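Local coordinates for protein putative esterase (Sulfolobus solfataricus P2, PDB 2RAU) that probably hydrolyses ester bonds as a lipase-like enzyme of the alpha/beta-hydrolase clan and binds calcium, at residues Arg82-Asn92 with Glu336-Leu347; Lys262-Ala270 with His329-Asn337. One frame throughout, in Å; residues are numbered along the deposited sequence.

Contact 1. Residues Arg82-Asn92 with Glu336-Leu347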
loop_
_atom_site.group_PDB
_atom_site.type_symbol
_atom_site.label_atom_id
_atom_site.label_comp_id
_atom_site.label_asym_id
_atom_site.label_seq_id
_atom_site.Cartn_x
_atom_site.Cartn_y
_atom_site.Cartn_z
ATOM N N ARG A 82 5.369 -14.275 8.066
ATOM C CA ARG A 82 6.482 -14.441 7.158
ATOM C C ARG A 82 6.234 -13.739 5.825
ATOM O O ARG A 82 7.182 -13.296 5.175
ATOM C CB ARG A 82 6.755 -15.919 6.930
ATOM C CG ARG A 82 7.326 -16.595 8.190
ATOM C CD ARG A 82 7.405 -18.106 8.069
ATOM N NE ARG A 82 6.070 -18.620 7.849
ATOM C CZ ARG A 82 5.786 -19.885 7.527
ATOM N NH1 ARG A 82 6.757 -20.784 7.419
ATOM N NH2 ARG A 82 4.525 -20.269 7.315
ATOM N N LYS A 83 4.964 -13.593 5.474
ATOM C CA LYS A 83 4.549 -13.060 4.180
ATOM C C LYS A 83 4.049 -11.622 4.263
ATOM O O LYS A 83 3.519 -11.102 3.277
ATOM C CB LYS A 83 3.394 -13.909 3.595
ATOM C CG LYS A 83 3.678 -15.354 3.372
ATOM C CD LYS A 83 2.432 -16.027 2.782
ATOM C CE LYS A 83 2.536 -17.487 2.662
ATOM N NZ LYS A 83 1.254 -18.016 2.126
ATOM N N SER A 84 4.232 -10.965 5.420
ATOM C CA SER A 84 3.691 -9.632 5.649
ATOM C C SER A 84 4.748 -8.744 6.285
ATOM O O SER A 84 5.179 -9.007 7.385
ATOM C CB SER A 84 2.448 -9.731 6.527
ATOM O OG SER A 84 2.100 -8.463 7.008
ATOM N N ILE A 85 5.182 -7.711 5.562
ATOM C CA ILE A 85 6.236 -6.813 6.076
ATOM C C ILE A 85 5.840 -6.236 7.441
ATOM O O ILE A 85 6.687 -6.124 8.330
ATOM C CB ILE A 85 6.653 -5.723 5.030
ATOM C CG1 ILE A 85 7.942 -4.997 5.437
ATOM C CG2 ILE A 85 5.562 -4.711 4.730
ATOM C CD1 ILE A 85 9.066 -5.856 5.811
ATOM N N VAL A 86 4.569 -5.860 7.613
ATOM C CA VAL A 86 4.100 -5.257 8.856
ATOM C C VAL A 86 4.259 -6.222 10.018
ATOM O O VAL A 86 4.890 -5.901 11.030
ATOM C CB VAL A 86 2.627 -4.725 8.737
ATOM C CG1 VAL A 86 2.037 -4.394 10.134
ATOM C CG2 VAL A 86 2.543 -3.527 7.806
ATOM N N LEU A 87 3.714 -7.418 9.862
ATOM C CA LEU A 87 3.766 -8.454 10.902
ATOM C C LEU A 87 5.193 -8.967 11.183
ATOM O O LEU A 87 5.579 -9.188 12.317
ATOM C CB LEU A 87 2.812 -9.578 10.552
ATOM C CG LEU A 87 1.314 -9.224 10.316
ATOM C CD1 LEU A 87 0.507 -10.495 10.103
ATOM C CD2 LEU A 87 0.645 -8.416 11.444
ATOM N N TYR A 88 5.969 -9.128 10.131
ATOM C CA TYR A 88 7.362 -9.553 10.214
ATOM C C TYR A 88 8.210 -8.569 11.002
ATOM O O TYR A 88 8.972 -8.962 11.892
ATOM C CB TYR A 88 7.942 -9.692 8.786
ATOM C CG TYR A 88 9.346 -10.261 8.790
ATOM C CD1 TYR A 88 9.553 -11.645 8.811
ATOM C CD2 TYR A 88 10.472 -9.435 8.799
ATOM C CE1 TYR A 88 10.830 -12.173 8.810
ATOM C CE2 TYR A 88 11.742 -9.984 8.781
ATOM C CZ TYR A 88 11.905 -11.333 8.795
ATOM O OH TYR A 88 13.152 -11.886 8.771
ATOM N N LEU A 89 8.102 -7.294 10.660
ATOM C CA LEU A 89 8.855 -6.286 11.417
ATOM C C LEU A 89 8.367 -6.188 12.860
ATOM O O LEU A 89 9.179 -6.029 13.751
ATOM C CB LEU A 89 8.883 -4.934 10.703
ATOM C CG LEU A 89 9.597 -4.857 9.370
ATOM C CD1 LEU A 89 9.417 -3.430 8.854
ATOM C CD2 LEU A 89 11.076 -5.275 9.515
ATOM N N ALA A 90 7.058 -6.292 13.093
ATOM C CA ALA A 90 6.544 -6.279 14.471
ATOM C C ALA A 90 7.056 -7.493 15.265
ATOM O O ALA A 90 7.440 -7.359 16.430
ATOM C CB ALA A 90 5.022 -6.192 14.484
ATOM N N ARG A 91 7.081 -8.687 14.650
ATOM C CA ARG A 91 7.607 -9.880 15.325
ATOM C C ARG A 91 9.058 -9.738 15.679
ATOM O O ARG A 91 9.528 -10.319 16.631
ATOM C CB ARG A 91 7.461 -11.141 14.431
ATOM C CG ARG A 91 6.090 -11.752 14.474
ATOM C CD ARG A 91 5.730 -12.406 15.845
ATOM N NE ARG A 91 6.534 -13.577 16.109
ATOM C CZ ARG A 91 6.336 -14.775 15.558
ATOM N NH1 ARG A 91 5.332 -14.997 14.721
ATOM N NH2 ARG A 91 7.154 -15.766 15.858
ATOM N N ASN A 92 9.766 -8.938 14.898
ATOM C CA ASN A 92 11.183 -8.686 15.097
ATOM C C ASN A 92 11.504 -7.415 15.908
ATOM O O ASN A 92 12.647 -6.950 15.930
ATOM C CB ASN A 92 11.851 -8.745 13.721
ATOM C CG ASN A 92 11.989 -10.196 13.240
ATOM O OD1 ASN A 92 12.860 -10.878 13.718
ATOM N ND2 ASN A 92 11.101 -10.673 12.360
ATOM N N GLU A 336 5.705 -17.051 0.247
ATOM C CA GLU A 336 6.726 -17.567 1.164
ATOM C C GLU A 336 8.163 -17.137 0.855
ATOM O O GLU A 336 8.979 -17.017 1.769
ATOM C CB GLU A 336 6.615 -19.080 1.282
ATOM C CG GLU A 336 6.879 -19.812 0.005
ATOM C CD GLU A 336 6.931 -21.342 0.193
ATOM O OE1 GLU A 336 6.735 -21.818 1.335
ATOM O OE2 GLU A 336 7.188 -22.036 -0.812
ATOM N N ASN A 337 8.463 -16.846 -0.406
ATOM C CA ASN A 337 9.835 -16.413 -0.784
ATOM C C ASN A 337 10.136 -14.931 -0.499
ATOM O O ASN A 337 11.294 -14.508 -0.475
ATOM C CB ASN A 337 10.088 -16.758 -2.252
ATOM C CG ASN A 337 9.902 -18.224 -2.537
ATOM O OD1 ASN A 337 9.034 -18.660 -3.349
ATOM N ND2 ASN A 337 10.694 -19.011 -1.882
ATOM N N SER A 338 9.095 -14.153 -0.250
ATOM C CA SER A 338 9.234 -12.736 0.082
ATOM C C SER A 338 9.921 -12.545 1.458
ATOM O O SER A 338 10.534 -11.522 1.701
ATOM C CB SER A 338 7.878 -12.030 0.044
ATOM O OG SER A 338 7.049 -12.345 1.159
ATOM N N GLU A 339 9.802 -13.529 2.351
ATOM C CA GLU A 339 10.476 -13.499 3.611
ATOM C C GLU A 339 11.965 -13.371 3.390
ATOM O O GLU A 339 12.580 -12.455 3.935
ATOM C CB GLU A 339 10.173 -14.732 4.463
ATOM C CG GLU A 339 10.766 -14.619 5.876
ATOM C CD GLU A 339 10.602 -15.861 6.750
ATOM O OE1 GLU A 339 10.035 -16.895 6.303
ATOM O OE2 GLU A 339 11.077 -15.804 7.901
ATOM N N LYS A 340 12.544 -14.273 2.600
ATOM C CA LYS A 340 13.968 -14.259 2.310
ATOM C C LYS A 340 14.403 -13.057 1.485
ATOM O O LYS A 340 15.420 -12.449 1.779
ATOM C CB LYS A 340 14.374 -15.540 1.541
ATOM C CG LYS A 340 15.783 -15.512 0.934
ATOM C CD LYS A 340 16.164 -16.862 0.261
ATOM C CE LYS A 340 15.336 -17.213 -1.052
ATOM N NZ LYS A 340 15.795 -16.646 -2.390
ATOM N N ASP A 341 13.650 -12.751 0.435
ATOM C CA ASP A 341 14.084 -11.792 -0.574
ATOM C C ASP A 341 13.771 -10.351 -0.255
ATOM O O ASP A 341 14.446 -9.471 -0.789
ATOM C CB ASP A 341 13.436 -12.089 -1.927
ATOM C CG ASP A 341 13.791 -13.486 -2.474
ATOM O OD1 ASP A 341 14.886 -13.993 -2.172
ATOM O OD2 ASP A 341 12.981 -14.071 -3.213
ATOM N N VAL A 342 12.724 -10.113 0.538
ATOM C CA VAL A 342 12.310 -8.736 0.901
ATOM C C VAL A 342 12.344 -8.476 2.410
ATOM O O VAL A 342 13.091 -7.656 2.899
ATOM C CB VAL A 342 10.921 -8.377 0.311
ATOM C CG1 VAL A 342 10.493 -6.945 0.680
ATOM C CG2 VAL A 342 10.890 -8.585 -1.209
ATOM N N ASN A 343 11.548 -9.224 3.157
ATOM C CA ASN A 343 11.300 -8.889 4.558
ATOM C C ASN A 343 12.519 -8.963 5.456
ATOM O O ASN A 343 12.797 -7.983 6.184
ATOM C CB ASN A 343 10.074 -9.685 5.103
ATOM C CG ASN A 343 8.798 -9.410 4.334
ATOM O OD1 ASN A 343 8.684 -8.394 3.638
ATOM N ND2 ASN A 343 7.847 -10.339 4.415
ATOM N N SER A 344 13.275 -10.072 5.385
ATOM C CA SER A 344 14.530 -10.205 6.122
ATOM C C SER A 344 15.581 -9.205 5.666
ATOM O O SER A 344 16.415 -8.815 6.454
ATOM C CB SER A 344 15.085 -11.611 5.993
ATOM O OG SER A 344 15.398 -11.914 4.626
ATOM N N VAL A 345 15.542 -8.787 4.402
ATOM C CA VAL A 345 16.528 -7.832 3.880
ATOM C C VAL A 345 16.218 -6.434 4.416
ATOM O O VAL A 345 17.124 -5.692 4.802
ATOM C CB VAL A 345 16.567 -7.837 2.308
ATOM C CG1 VAL A 345 17.593 -6.792 1.790
ATOM C CG2 VAL A 345 16.863 -9.240 1.803
ATOM N N VAL A 346 14.930 -6.066 4.475
ATOM C CA VAL A 346 14.545 -4.808 5.106
ATOM C C VAL A 346 14.966 -4.789 6.609
ATOM O O VAL A 346 15.568 -3.818 7.092
ATOM C CB VAL A 346 13.024 -4.526 4.982
ATOM C CG1 VAL A 346 12.647 -3.303 5.880
ATOM C CG2 VAL A 346 12.594 -4.304 3.527
ATOM N N LEU A 347 14.718 -5.876 7.332
ATOM C CA LEU A 347 15.121 -5.969 8.736
ATOM C C LEU A 347 16.629 -5.789 8.893
ATOM O O LEU A 347 17.073 -5.092 9.774
ATOM C CB LEU A 347 14.722 -7.325 9.327
ATOM C CG LEU A 347 14.924 -7.568 10.835
ATOM C CD1 LEU A 347 14.061 -6.608 11.621
ATOM C CD2 LEU A 347 14.652 -9.054 11.237
HETATM O O HOH W 1 13.418 -14.466 8.262
#

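Contact 2. Residues Lys262-Ala270 with His329-Asn337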
loop_
_atom_site.group_PDB
_atom_site.type_symbol
_atom_site.label_atom_id
_atom_site.label_comp_id
_atom_site.label_asym_id
_atom_site.label_seq_id
_atom_site.Cartn_x
_atom_site.Cartn_y
_atom_site.Cartn_z
ATOM N N LYS A 262 -2.302 -18.512 -5.783
ATOM C CA LYS A 262 -3.666 -17.949 -5.637
ATOM C C LYS A 262 -4.052 -17.681 -4.200
ATOM O O LYS A 262 -4.797 -16.736 -3.915
ATOM C CB LYS A 262 -4.727 -18.835 -6.309
ATOM C CG LYS A 262 -4.994 -20.170 -5.666
ATOM C CD LYS A 262 -5.976 -20.983 -6.503
ATOM C CE LYS A 262 -6.434 -22.256 -5.800
ATOM N NZ LYS A 262 -5.317 -23.179 -5.714
ATOM N N GLU A 263 -3.570 -18.520 -3.287
ATOM C CA GLU A 263 -3.859 -18.388 -1.861
ATOM C C GLU A 263 -3.339 -17.078 -1.270
ATOM O O GLU A 263 -3.874 -16.580 -0.262
ATOM C CB GLU A 263 -3.268 -19.567 -1.077
ATOM C CG GLU A 263 -3.922 -20.917 -1.343
ATOM C CD GLU A 263 -3.529 -21.566 -2.633
ATOM O OE1 GLU A 263 -2.482 -21.276 -3.241
ATOM O OE2 GLU A 263 -4.295 -22.419 -3.017
ATOM N N ASP A 264 -2.295 -16.546 -1.897
ATOM C CA ASP A 264 -1.709 -15.236 -1.537
ATOM C C ASP A 264 -2.343 -14.098 -2.352
ATOM O O ASP A 264 -2.709 -13.053 -1.794
ATOM C CB ASP A 264 -0.188 -15.240 -1.734
ATOM C CG ASP A 264 0.510 -16.268 -0.851
ATOM O OD1 ASP A 264 0.021 -16.507 0.281
ATOM O OD2 ASP A 264 1.534 -16.854 -1.272
HETATM N N MSE A 265 -2.526 -14.315 -3.643
HETATM C CA MSE A 265 -2.925 -13.231 -4.570
HETATM C C MSE A 265 -4.393 -12.885 -4.474
HETATM O O MSE A 265 -4.767 -11.712 -4.512
HETATM C CB MSE A 265 -2.607 -13.543 -6.016
HETATM C CG MSE A 265 -1.126 -13.743 -6.353
HETATM SE SE MSE A 265 -0.236 -12.012 -6.154
HETATM C CE MSE A 265 1.489 -12.756 -5.600
ATOM N N PHE A 266 -5.221 -13.913 -4.434
ATOM C CA PHE A 266 -6.684 -13.677 -4.482
ATOM C C PHE A 266 -7.170 -12.869 -3.254
ATOM O O PHE A 266 -8.028 -11.981 -3.425
ATOM C CB PHE A 266 -7.467 -14.987 -4.711
ATOM C CG PHE A 266 -7.345 -15.568 -6.157
ATOM C CD1 PHE A 266 -6.414 -15.079 -7.094
ATOM C CD2 PHE A 266 -8.078 -16.689 -6.512
ATOM C CE1 PHE A 266 -6.286 -15.655 -8.336
ATOM C CE2 PHE A 266 -7.947 -17.251 -7.758
ATOM C CZ PHE A 266 -7.081 -16.719 -8.671
ATOM N N PRO A 267 -6.687 -13.213 -2.024
ATOM C CA PRO A 267 -7.059 -12.374 -0.870
ATOM C C PRO A 267 -6.668 -10.920 -0.932
ATOM O O PRO A 267 -7.435 -10.102 -0.437
ATOM C CB PRO A 267 -6.488 -13.120 0.331
ATOM C CG PRO A 267 -6.408 -14.522 -0.110
ATOM C CD PRO A 267 -5.965 -14.415 -1.565
ATOM N N ILE A 268 -5.558 -10.599 -1.606
ATOM C CA ILE A 268 -5.093 -9.220 -1.804
ATOM C C ILE A 268 -6.070 -8.512 -2.710
ATOM O O ILE A 268 -6.552 -7.444 -2.396
ATOM C CB ILE A 268 -3.604 -9.122 -2.348
ATOM C CG1 ILE A 268 -2.631 -9.571 -1.240
ATOM C CG2 ILE A 268 -3.322 -7.691 -2.898
ATOM C CD1 ILE A 268 -1.122 -9.872 -1.677
ATOM N N LEU A 269 -6.369 -9.107 -3.857
ATOM C CA LEU A 269 -7.289 -8.485 -4.801
ATOM C C LEU A 269 -8.648 -8.277 -4.145
ATOM O O LEU A 269 -9.268 -7.238 -4.304
ATOM C CB LEU A 269 -7.400 -9.334 -6.064
ATOM C CG LEU A 269 -6.441 -8.966 -7.228
ATOM C CD1 LEU A 269 -6.897 -7.683 -7.852
ATOM C CD2 LEU A 269 -4.961 -8.916 -6.840
ATOM N N ALA A 270 -9.090 -9.289 -3.411
ATOM C CA ALA A 270 -10.404 -9.261 -2.788
ATOM C C ALA A 270 -10.555 -8.126 -1.752
ATOM O O ALA A 270 -11.664 -7.615 -1.566
ATOM C CB ALA A 270 -10.717 -10.597 -2.150
ATOM N N HIS A 329 4.940 -7.511 -9.473
ATOM C CA HIS A 329 4.691 -6.442 -8.514
ATOM C C HIS A 329 4.209 -6.935 -7.169
ATOM O O HIS A 329 4.775 -6.602 -6.101
ATOM C CB HIS A 329 3.684 -5.463 -9.143
ATOM C CG HIS A 329 3.518 -4.176 -8.395
ATOM N ND1 HIS A 329 4.585 -3.420 -7.949
ATOM C CD2 HIS A 329 2.400 -3.467 -8.096
ATOM C CE1 HIS A 329 4.127 -2.316 -7.383
ATOM N NE2 HIS A 329 2.808 -2.321 -7.456
ATOM N N LEU A 330 3.148 -7.738 -7.191
ATOM C CA LEU A 330 2.551 -8.188 -5.955
ATOM C C LEU A 330 3.368 -9.192 -5.191
ATOM O O LEU A 330 3.114 -9.361 -4.001
ATOM C CB LEU A 330 1.143 -8.686 -6.176
ATOM C CG LEU A 330 0.109 -7.689 -6.763
ATOM C CD1 LEU A 330 -1.236 -8.390 -6.981
ATOM C CD2 LEU A 330 -0.064 -6.493 -5.862
ATOM N N ASP A 331 4.308 -9.861 -5.858
ATOM C CA ASP A 331 5.229 -10.815 -5.168
ATOM C C ASP A 331 6.139 -10.112 -4.145
ATOM O O ASP A 331 6.661 -10.742 -3.232
ATOM C CB ASP A 331 6.121 -11.562 -6.180
ATOM C CG ASP A 331 5.333 -12.489 -7.084
ATOM O OD1 ASP A 331 4.585 -13.353 -6.542
ATOM O OD2 ASP A 331 5.496 -12.345 -8.333
ATOM N N VAL A 332 6.333 -8.811 -4.316
ATOM C CA VAL A 332 7.110 -7.993 -3.363
ATOM C C VAL A 332 6.489 -7.977 -1.947
ATOM O O VAL A 332 7.197 -7.903 -0.934
ATOM C CB VAL A 332 7.322 -6.557 -3.930
ATOM C CG1 VAL A 332 8.195 -5.711 -2.961
ATOM C CG2 VAL A 332 8.003 -6.648 -5.337
ATOM N N TYR A 333 5.176 -8.155 -1.896
ATOM C CA TYR A 333 4.341 -7.993 -0.703
ATOM C C TYR A 333 3.794 -9.263 -0.062
ATOM O O TYR A 333 3.220 -9.213 1.000
ATOM C CB TYR A 333 3.151 -7.075 -1.052
ATOM C CG TYR A 333 3.556 -5.882 -1.863
ATOM C CD1 TYR A 333 4.507 -4.996 -1.392
ATOM C CD2 TYR A 333 2.972 -5.622 -3.085
ATOM C CE1 TYR A 333 4.932 -3.915 -2.170
ATOM C CE2 TYR A 333 3.374 -4.558 -3.856
ATOM C CZ TYR A 333 4.356 -3.708 -3.390
ATOM O OH TYR A 333 4.757 -2.645 -4.161
ATOM N N THR A 334 3.962 -10.413 -0.708
ATOM C CA THR A 334 3.381 -11.650 -0.229
ATOM C C THR A 334 4.124 -12.863 -0.805
ATOM O O THR A 334 5.045 -12.703 -1.644
ATOM C CB THR A 334 1.863 -11.768 -0.583
ATOM O OG1 THR A 334 1.302 -12.866 0.146
ATOM C CG2 THR A 334 1.656 -11.945 -2.139
ATOM N N GLY A 335 3.796 -14.057 -0.286
ATOM C CA GLY A 335 4.373 -15.301 -0.742
ATOM C C GLY A 335 5.518 -15.744 0.118
ATOM O O GLY A 335 6.232 -14.922 0.661
ATOM N N GLU A 336 5.705 -17.051 0.247
ATOM C CA GLU A 336 6.726 -17.567 1.164
ATOM C C GLU A 336 8.163 -17.137 0.855
ATOM O O GLU A 336 8.979 -17.017 1.769
ATOM C CB GLU A 336 6.615 -19.080 1.282
ATOM C CG GLU A 336 6.879 -19.812 0.005
ATOM C CD GLU A 336 6.931 -21.342 0.193
ATOM O OE1 GLU A 336 6.735 -21.818 1.335
ATOM O OE2 GLU A 336 7.188 -22.036 -0.812
ATOM N N ASN A 337 8.463 -16.846 -0.406
ATOM C CA ASN A 337 9.835 -16.413 -0.784
ATOM C C ASN A 337 10.136 -14.931 -0.499
ATOM O O ASN A 337 11.294 -14.508 -0.475
ATOM C CB ASN A 337 10.088 -16.758 -2.252
ATOM C CG ASN A 337 9.902 -18.224 -2.537
ATOM O OD1 ASN A 337 9.034 -18.660 -3.349
ATOM N ND2 ASN A 337 10.694 -19.011 -1.882
HETATM O O HOH W 2 3.304 -18.721 -0.697
#

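Contact 1. Residues Arg82-Asn92 with Glu336-Leu347
Y88 of helix 85-91 enters helix 338-347 as a knob into a hole lined by E339, N343, S344 and L347, joining two helices of an alpha/beta-hydrolase fold that cross at -51° with their axes 9.9 Å apart. With CG anti to the backbone N (chi1 -174°), the ring projects across the interface. One face takes N343 CB, a CH-pi contact 3.9 Å from the ring centroid and offset toward the rim; the opposite face is covered centrally by N92 ND2, which donates to Y88 O. The E339 carboxylate stands near the ring edge, its plane steeply turned from that of the ring. Replacing the ring with the methyl group of an alanine would probably leave this hole unfilled and the N343 methylene and N92 amide without the ring between them. L347 adds an apolar contact with L89, its CD1 3.9 Å from L89 CD2 where the two leucines lie alongside each other, running in opposing directions; its CD2 also lies against the side-chain amide of N92. At the other end, N343 ND2 donates to R82 O at 3.1 Å, above the carbonyl plane and bent to 139°, and N343 OD1 rests on I85 CD1. R82 lays its CG 3.3 Å from E339 OE1, but its guanidinium pairs with D80. E339 OE2 receives a hydrogen bond from a water at 2.7 Å, and that water lies in the ring plane, 2.6 Å from Y88 OH.

Contact 2. Residues Lys262-Ala270 with His329-Asn337
Bends at chi2 (-68°) and chi3 (149°) fold the selenomethionine M265 over the loop 329-337, so that SE lies 3.6 Å from L330 CB and CE enters between D331 and T334. T334 has OG1 anti to its backbone N (chi1 -168°), which places CG2 between N and the carbonyl carbon, facing helix 262-270. There CG2 meets I268 CD1 tip to tip at 3.5 Å, tighter than usual for two carbons, and touches M265 CE as well. L330 and L269 cross at about a right angle, their CD1 and CD2 methyls 3.8 Å apart. The M265 methyl also lies 3.3 Å from D331 OD1, an oxygen whose hydrogen bond goes to S260. Polar groups gather at the N-terminal part of the helix: D264 packs its CB against T334 OG1, and its OD2 sits 3.3 Å from G335 CA. No direct hydrogen bond joins the two segments; a water bridges them instead, donating to D264 OD2 at 2.6 Å and accepting from E336 N at 3.1 Å. The other carboxylate oxygen of D264 pairs with K83. At the backbone angles of G335 a CB would collide with T334 O, so glycine suits this position. The loop begins at H329, whose NE2 and ND1 are hydrogen-bonded to S152 and D177, an arrangement consistent with the Ser-His-Asp catalytic triad of alpha/beta-hydrolases, with the histidine on a loop after the last strand.

In the fold
After the N-terminal strands and helix 63-68, the chain reaches helix 85-91, which packs on strands 21-29 and 37-45 and leads into strand 94-100. Contact 1 brings the C-terminal helix 338-353 back onto it, closing a loop of 243 residues; that helix also packs on strand 170-176 through V342 and V346, so two helices lying on the central sheet are joined. Contact 2 lies wholly within that loop, joining helix 262-270 to the loop after strand 320-324, across 58 residues. The two are nested, not crossed, and share E336 and N337. A salt bridge from K83 NZ to D264 OD1, 2.7 Å long, connects them directly, and V342 CG2 packs on V332 O.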